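Local coordinates for protein carbohydrate oxidase (Microdochium nivale, PDB 3RJA) that oxidises the C1 hydroxyl of mono-, oligo- and polysaccharides to lactones with FAD, reducing molecular oxygen to hydrogen peroxide, at residues 102-108 with 198-204; 140-144 with 156-160. One frame throughout, in Å; residues are numbered along the deposited sequence.

Interaction 1: 102-108 with 198-204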
loop_
_atom_site.group_PDB
_atom_site.type_symbol
_atom_site.label_atom_id
_atom_site.label_comp_id
_atom_site.label_asym_id
_atom_site.label_seq_id
_atom_site.Cartn_x
_atom_site.Cartn_y
_atom_site.Cartn_z
ATOM N N GLY A 102 2.979 17.480 -17.459
ATOM C CA GLY A 102 2.606 17.223 -16.058
ATOM C C GLY A 102 3.342 16.009 -15.489
ATOM O O GLY A 102 3.008 15.515 -14.391
ATOM N N ILE A 103 4.328 15.504 -16.232
ATOM C CA ILE A 103 5.061 14.326 -15.777
ATOM C C ILE A 103 6.259 14.700 -14.901
ATOM O O ILE A 103 7.035 15.611 -15.239
ATOM C CB ILE A 103 5.478 13.417 -16.965
ATOM C CG1 ILE A 103 4.216 12.881 -17.673
ATOM C CG2 ILE A 103 6.338 12.271 -16.497
ATOM C CD1 ILE A 103 4.500 12.157 -19.013
ATOM N N ALA A 104 6.403 13.982 -13.786
ATOM C CA ALA A 104 7.503 14.177 -12.829
ATOM C C ALA A 104 8.372 12.947 -12.810
ATOM O O ALA A 104 7.856 11.820 -12.885
ATOM C CB ALA A 104 6.941 14.382 -11.417
ATOM N N HIS A 105 9.680 13.148 -12.680
ATOM C CA HIS A 105 10.595 12.032 -12.485
ATOM C C HIS A 105 10.994 12.094 -11.018
ATOM O O HIS A 105 11.327 13.180 -10.522
ATOM C CB HIS A 105 11.811 12.131 -13.411
ATOM C CG HIS A 105 11.481 11.917 -14.856
ATOM N ND1 HIS A 105 12.400 11.452 -15.773
ATOM C CD2 HIS A 105 10.310 12.045 -15.531
ATOM C CE1 HIS A 105 11.824 11.348 -16.954
ATOM N NE2 HIS A 105 10.555 11.687 -16.834
ATOM N N VAL A 106 10.915 10.942 -10.332
ATOM C CA VAL A 106 11.094 10.868 -8.874
ATOM C C VAL A 106 12.032 9.743 -8.419
ATOM O O VAL A 106 11.962 8.599 -8.902
ATOM C CB VAL A 106 9.711 10.749 -8.126
ATOM C CG1 VAL A 106 9.879 10.947 -6.595
ATOM C CG2 VAL A 106 8.722 11.784 -8.710
ATOM N N GLU A 107 12.909 10.084 -7.488
ATOM C CA GLU A 107 13.828 9.123 -6.865
ATOM C C GLU A 107 13.052 8.137 -5.983
ATOM O O GLU A 107 11.966 8.473 -5.520
ATOM C CB GLU A 107 14.901 9.884 -6.075
ATOM C CG GLU A 107 15.985 10.430 -7.008
ATOM C CD GLU A 107 17.136 11.131 -6.281
ATOM O OE1 GLU A 107 16.934 11.775 -5.230
ATOM O OE2 GLU A 107 18.252 11.042 -6.789
ATOM N N PRO A 108 13.601 6.923 -5.762
ATOM C CA PRO A 108 12.807 5.816 -5.225
ATOM C C PRO A 108 12.706 5.773 -3.695
ATOM O O PRO A 108 12.082 4.847 -3.142
ATOM C CB PRO A 108 13.569 4.571 -5.716
ATOM C CG PRO A 108 15.000 5.004 -5.824
ATOM C CD PRO A 108 14.962 6.491 -6.166
ATOM N N ALA A 198 14.693 2.659 -9.996
ATOM C CA ALA A 198 15.663 3.731 -9.688
ATOM C C ALA A 198 15.080 5.121 -9.976
ATOM O O ALA A 198 15.531 6.115 -9.399
ATOM C CB ALA A 198 16.966 3.533 -10.518
ATOM N N VAL A 199 14.100 5.185 -10.883
ATOM C CA VAL A 199 13.356 6.436 -11.139
ATOM C C VAL A 199 11.907 6.066 -11.443
ATOM O O VAL A 199 11.647 5.158 -12.266
ATOM C CB VAL A 199 13.921 7.239 -12.358
ATOM C CG1 VAL A 199 13.159 8.560 -12.578
ATOM C CG2 VAL A 199 15.430 7.518 -12.210
ATOM N N TRP A 200 10.967 6.750 -10.790
ATOM C CA TRP A 200 9.534 6.654 -11.173
ATOM C C TRP A 200 9.159 7.814 -12.084
ATOM O O TRP A 200 9.465 8.966 -11.773
ATOM C CB TRP A 200 8.622 6.684 -9.943
ATOM C CG TRP A 200 8.828 5.511 -9.039
ATOM C CD1 TRP A 200 9.706 5.412 -7.980
ATOM C CD2 TRP A 200 8.170 4.242 -9.143
ATOM N NE1 TRP A 200 9.626 4.144 -7.431
ATOM C CE2 TRP A 200 8.681 3.417 -8.115
ATOM C CE3 TRP A 200 7.185 3.730 -10.003
ATOM C CZ2 TRP A 200 8.250 2.078 -7.936
ATOM C CZ3 TRP A 200 6.751 2.422 -9.820
ATOM C CH2 TRP A 200 7.280 1.607 -8.794
ATOM N N LYS A 201 8.466 7.527 -13.182
ATOM C CA LYS A 201 7.979 8.616 -14.057
ATOM C C LYS A 201 6.471 8.688 -13.943
ATOM O O LYS A 201 5.759 7.738 -14.258
ATOM C CB LYS A 201 8.499 8.451 -15.492
ATOM C CG LYS A 201 10.012 8.172 -15.528
ATOM C CD LYS A 201 10.505 7.902 -16.918
ATOM C CE LYS A 201 11.977 7.456 -16.945
ATOM N NZ LYS A 201 12.248 6.724 -18.264
ATOM N N LEU A 202 5.986 9.819 -13.447
ATOM C CA LEU A 202 4.611 9.866 -12.915
ATOM C C LEU A 202 3.788 10.982 -13.515
ATOM O O LEU A 202 4.219 12.144 -13.461
ATOM C CB LEU A 202 4.645 10.072 -11.387
ATOM C CG LEU A 202 5.436 9.062 -10.535
ATOM C CD1 LEU A 202 5.368 9.427 -9.016
ATOM C CD2 LEU A 202 4.933 7.629 -10.768
ATOM N N ALA A 203 2.609 10.647 -14.043
ATOM C CA ALA A 203 1.641 11.656 -14.497
ATOM C C ALA A 203 1.047 12.313 -13.260
ATOM O O ALA A 203 0.750 11.616 -12.286
ATOM C CB ALA A 203 0.493 11.000 -15.332
ATOM N N THR A 204 0.853 13.630 -13.301
ATOM C CA THR A 204 0.246 14.348 -12.176
ATOM C C THR A 204 -1.021 15.066 -12.668
ATOM O O THR A 204 -1.212 15.191 -13.882
ATOM C CB THR A 204 1.215 15.378 -11.556
ATOM O OG1 THR A 204 1.464 16.446 -12.499
ATOM C CG2 THR A 204 2.522 14.708 -11.165
#
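Val106 and Trp200 face each other in an antiparallel beta ladder, as do Ala104 and Leu202. The ladder joins strand 103-106 to strand 196-206 in the FAD-binding part of this oxidase. The axes of strands 103-106 and 198-203 come within 4.6 Å, with 158° between their N-to-C directions.

Four good backbone hydrogen bonds carry the pairing. Val106 and Trp200 exchange two, and Ala104 and Leu202 exchange two more. The Trp200 N to Val106 O bond is 2.8 Å long. CA-H...O contacts fill in between, such as His105 CA to Trp200 O at 3.3 Å.

The side chains divide between two faces. On one, His105 and Lys201 meet as a non-hydrogen-bonded pair. Lys201 lays its extended aliphatic chain over a face of the His105 imidazole, a CH-pi contact with Lys201 CG 3.8 Å from the centroid of the His105 ring. His105 has CG anti to its carbonyl carbon (chi1 -69°), which sets the ring beneath this chain. The ammonium end passes beyond the ring to a salt bridge with Glu174. Val199 CG1 also reaches His105 CB.

The other face is apolar and buried. Val106 CG2 meets Leu202 CD1 at 4.1 Å, the two side chains crossing at about a right angle. Helix 137-142 packs against this face. Trp200 lies nearby with its indole edge toward Pro108 CA, and its NE1 is hydrogen-bonded to Ser138 OG. Pro108 itself touches FAD.

At the far end the backbone bond from Thr204 N to Gly102 O is weak. Thr204 OG1 gives a hydrogen bond to a lone pair of Gly102 O, in the carbonyl plane, at 2.6 Å.

Interaction 2: 140-144 with 156-160. With FAD (flavin-adenine dinucleotide), chain B.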
loop_
_atom_site.group_PDB
_atom_site.type_symbol
_atom_site.label_atom_id
_atom_site.label_comp_id
_atom_site.label_asym_id
_atom_site.label_seq_id
_atom_site.Cartn_x
_atom_site.Cartn_y
_atom_site.Cartn_z
ATOM N N HIS A 140 4.948 1.336 -2.252
ATOM C CA HIS A 140 3.553 1.758 -2.401
ATOM C C HIS A 140 3.101 1.669 -3.859
ATOM O O HIS A 140 2.126 0.966 -4.169
ATOM C CB HIS A 140 3.389 3.193 -1.888
ATOM C CG HIS A 140 1.965 3.662 -1.751
ATOM N ND1 HIS A 140 1.118 3.191 -0.768
ATOM C CD2 HIS A 140 1.274 4.624 -2.420
ATOM C CE1 HIS A 140 -0.042 3.833 -0.845
ATOM N NE2 HIS A 140 0.022 4.690 -1.857
ATOM N N PHE A 141 3.816 2.371 -4.737
ATOM C CA PHE A 141 3.437 2.430 -6.151
ATOM C C PHE A 141 3.628 1.078 -6.863
ATOM O O PHE A 141 2.894 0.756 -7.785
ATOM C CB PHE A 141 4.239 3.526 -6.880
ATOM C CG PHE A 141 3.756 4.949 -6.623
ATOM C CD1 PHE A 141 3.748 5.504 -5.326
ATOM C CD2 PHE A 141 3.335 5.743 -7.696
ATOM C CE1 PHE A 141 3.324 6.821 -5.120
ATOM C CE2 PHE A 141 2.901 7.057 -7.507
ATOM C CZ PHE A 141 2.914 7.608 -6.204
ATOM N N ALA A 142 4.622 0.292 -6.445
ATOM C CA ALA A 142 4.922 -0.962 -7.152
ATOM C C ALA A 142 3.806 -1.997 -7.009
ATOM O O ALA A 142 3.778 -2.990 -7.764
ATOM C CB ALA A 142 6.258 -1.553 -6.666
ATOM N N HIS A 143 2.936 -1.800 -6.007
ATOM C CA HIS A 143 1.948 -2.821 -5.658
ATOM C C HIS A 143 0.517 -2.289 -5.643
ATOM O O HIS A 143 -0.388 -3.000 -5.249
ATOM C CB HIS A 143 2.299 -3.533 -4.328
ATOM C CG HIS A 143 3.694 -4.093 -4.298
ATOM N ND1 HIS A 143 4.763 -3.421 -3.722
ATOM C CD2 HIS A 143 4.208 -5.227 -4.839
ATOM C CE1 HIS A 143 5.864 -4.142 -3.875
ATOM N NE2 HIS A 143 5.556 -5.233 -4.569
ATOM N N GLY A 144 0.317 -1.065 -6.129
ATOM C CA GLY A 144 -1.027 -0.461 -6.171
ATOM C C GLY A 144 -1.042 0.955 -5.590
ATOM O O GLY A 144 -0.697 1.917 -6.292
ATOM N N ALA A 156 -2.201 4.877 -6.997
ATOM C CA ALA A 156 -0.868 5.440 -7.175
ATOM C C ALA A 156 -0.226 4.812 -8.409
ATOM O O ALA A 156 0.318 5.521 -9.243
ATOM C CB ALA A 156 0.008 5.233 -5.907
ATOM N N VAL A 157 -0.322 3.490 -8.524
ATOM C CA VAL A 157 0.225 2.757 -9.661
ATOM C C VAL A 157 -0.300 3.260 -11.025
ATOM O O VAL A 157 0.426 3.223 -12.016
ATOM C CB VAL A 157 0.061 1.211 -9.516
ATOM C CG1 VAL A 157 -1.382 0.747 -9.754
ATOM C CG2 VAL A 157 0.999 0.475 -10.463
ATOM N N ASP A 158 -1.540 3.739 -11.054
ATOM C CA ASP A 158 -2.138 4.252 -12.281
ATOM C C ASP A 158 -1.533 5.592 -12.761
ATOM O O ASP A 158 -1.735 5.969 -13.901
ATOM C CB ASP A 158 -3.653 4.345 -12.104
ATOM C CG ASP A 158 -4.298 2.974 -11.895
ATOM O OD1 ASP A 158 -3.804 1.990 -12.516
ATOM O OD2 ASP A 158 -5.274 2.887 -11.093
ATOM N N SER A 159 -0.779 6.294 -11.913
ATOM C CA SER A 159 -0.045 7.482 -12.366
ATOM C C SER A 159 1.276 7.131 -13.093
ATOM O O SER A 159 1.897 7.985 -13.691
ATOM C CB SER A 159 0.280 8.393 -11.159
ATOM O OG SER A 159 1.369 7.843 -10.446
ATOM N N VAL A 160 1.719 5.883 -12.994
ATOM C CA VAL A 160 3.029 5.493 -13.504
ATOM C C VAL A 160 2.998 5.388 -15.031
ATOM O O VAL A 160 2.248 4.570 -15.596
ATOM C CB VAL A 160 3.513 4.138 -12.878
ATOM C CG1 VAL A 160 4.871 3.720 -13.431
ATOM C CG2 VAL A 160 3.533 4.196 -11.316
HETATM P PA FAD B . 9.344 -1.075 1.906
HETATM O O1A FAD B . 10.589 -0.233 1.815
HETATM O O2A FAD B . 9.237 -1.917 3.151
HETATM O O5B FAD B . 9.273 -2.036 0.623
HETATM C C5B FAD B . 8.070 -2.740 0.337
HETATM C C4B FAD B . 8.355 -3.765 -0.775
HETATM O O4B FAD B . 8.713 -3.081 -1.976
HETATM C C3B FAD B . 9.519 -4.697 -0.444
HETATM O O3B FAD B . 9.321 -5.937 -1.127
HETATM C C2B FAD B . 10.687 -3.966 -1.099
HETATM O O2B FAD B . 11.824 -4.743 -1.393
HETATM C C1B FAD B . 10.013 -3.442 -2.359
HETATM N N9A FAD B . 10.710 -2.256 -2.848
HETATM C C8A FAD B . 11.103 -1.132 -2.129
HETATM N N7A FAD B . 11.717 -0.292 -3.005
HETATM C C5A FAD B . 11.696 -0.841 -4.230
HETATM C C6A FAD B . 12.188 -0.400 -5.462
HETATM N N6A FAD B . 12.804 0.798 -5.574
HETATM N N1A FAD B . 11.992 -1.211 -6.566
HETATM C C2A FAD B . 11.366 -2.447 -6.442
HETATM N N3A FAD B . 10.913 -2.905 -5.221
HETATM C C4A FAD B . 11.074 -2.091 -4.139
HETATM N N1 FAD B . -1.260 1.275 1.685
HETATM C C2 FAD B . -2.242 1.790 0.831
HETATM O O2 FAD B . -2.477 1.280 -0.272
HETATM N N3 FAD B . -2.903 2.943 1.246
HETATM C C4 FAD B . -2.593 3.679 2.373
HETATM O O4 FAD B . -3.160 4.770 2.611
HETATM C C4X FAD B . -1.578 3.061 3.281
HETATM N N5 FAD B . -1.225 3.676 4.397
HETATM C C5X FAD B . -0.219 3.191 5.200
HETATM C C6 FAD B . 0.210 3.913 6.344
HETATM C C7 FAD B . 1.307 3.503 7.078
HETATM C C7M FAD B . 1.755 4.287 8.329
HETATM C C8 FAD B . 2.082 2.419 6.602
HETATM C C8M FAD B . 3.308 1.948 7.358
HETATM C C9 FAD B . 1.640 1.663 5.527
HETATM C C9A FAD B . 0.501 2.044 4.790
HETATM N N10 FAD B . 0.107 1.377 3.605
HETATM C C10 FAD B . -0.988 1.813 2.875
HETATM C "C1'" FAD B . 0.854 0.150 3.174
HETATM C "C2'" FAD B . 1.913 0.506 2.139
HETATM O "O2'" FAD B . 1.281 0.772 0.893
HETATM C "C3'" FAD B . 2.857 -0.659 1.947
HETATM O "O3'" FAD B . 3.382 -1.070 3.192
HETATM C "C4'" FAD B . 3.979 -0.260 0.974
HETATM O "O4'" FAD B . 4.469 -1.406 0.348
HETATM C "C5'" FAD B . 5.099 0.507 1.682
HETATM O "O5'" FAD B . 6.081 0.871 0.752
HETATM P P FAD B . 7.578 1.199 1.290
HETATM O O1P FAD B . 8.447 1.664 0.160
HETATM O O2P FAD B . 7.497 2.202 2.442
HETATM O O3P FAD B . 7.968 -0.240 1.870
#
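Gly144, in the turn that follows helix 137-142, takes one backbone hydrogen bond from the loop, Val157 N to Gly144 O at 2.8 Å; residues 156-159 of that loop have helical backbone angles without the regular bonds. This contact lies beside the cofactor in the FAD-binding fold.

Phe141 carries most of the side-chain packing. Ala156 CB sits over the centre of its ring, 3.5 Å from the centroid and 1° off the normal, a CH-pi contact. Phe141 CG lies anti to the carbonyl carbon (chi1 -77°), which brings the ring under that methyl. Val160 CG2 meets the ring edge at CD2. Ser159 OG is also at the edge, 3.4 Å from Phe141 CE2. An alanine in place of Phe141 is likely to open a gap under the Ala156 methyl and to leave Val160 CG2 without the ring edge it packs on.

Ala156 O is held by two donors, Ser159 N and Ser159 OG, which steadies the turn. Val157 CG2 packs on Phe141 O at 3.3 Å.

His140 links the contact to the cofactor. Its CD2 touches the Ala156 methyl, and its NE2 is hydrogen-bonded to Gly130 N. The other ring nitrogen, His140 ND1, shares a hydrogen bond with the ribityl hydroxyl O2' of FAD at 2.9 Å.

Overall arrangement
The two contacts touch, with centres 11 Å apart, and interaction 2 is nested in the chain loop that interaction 1 closes. Leu202 is shared by both: its CD1 reaches Phe141, and its CD2 reaches Ser159 and Val160. Ser159 O and Ala203 N probably form a hydrogen bond as well. Interaction 1 is partly buried. It is a sheet ladder with repeated backbone bonds, one buried apolar face and one partly exposed face of mixed character. Interaction 2 is buried near the chain centre. It has a single backbone bond, ring packing and a hydrogen bond to FAD, which interaction 1 merely touches through Pro108. Helix 137-142 backs the sheet in interaction 1 and supplies residues to interaction 2.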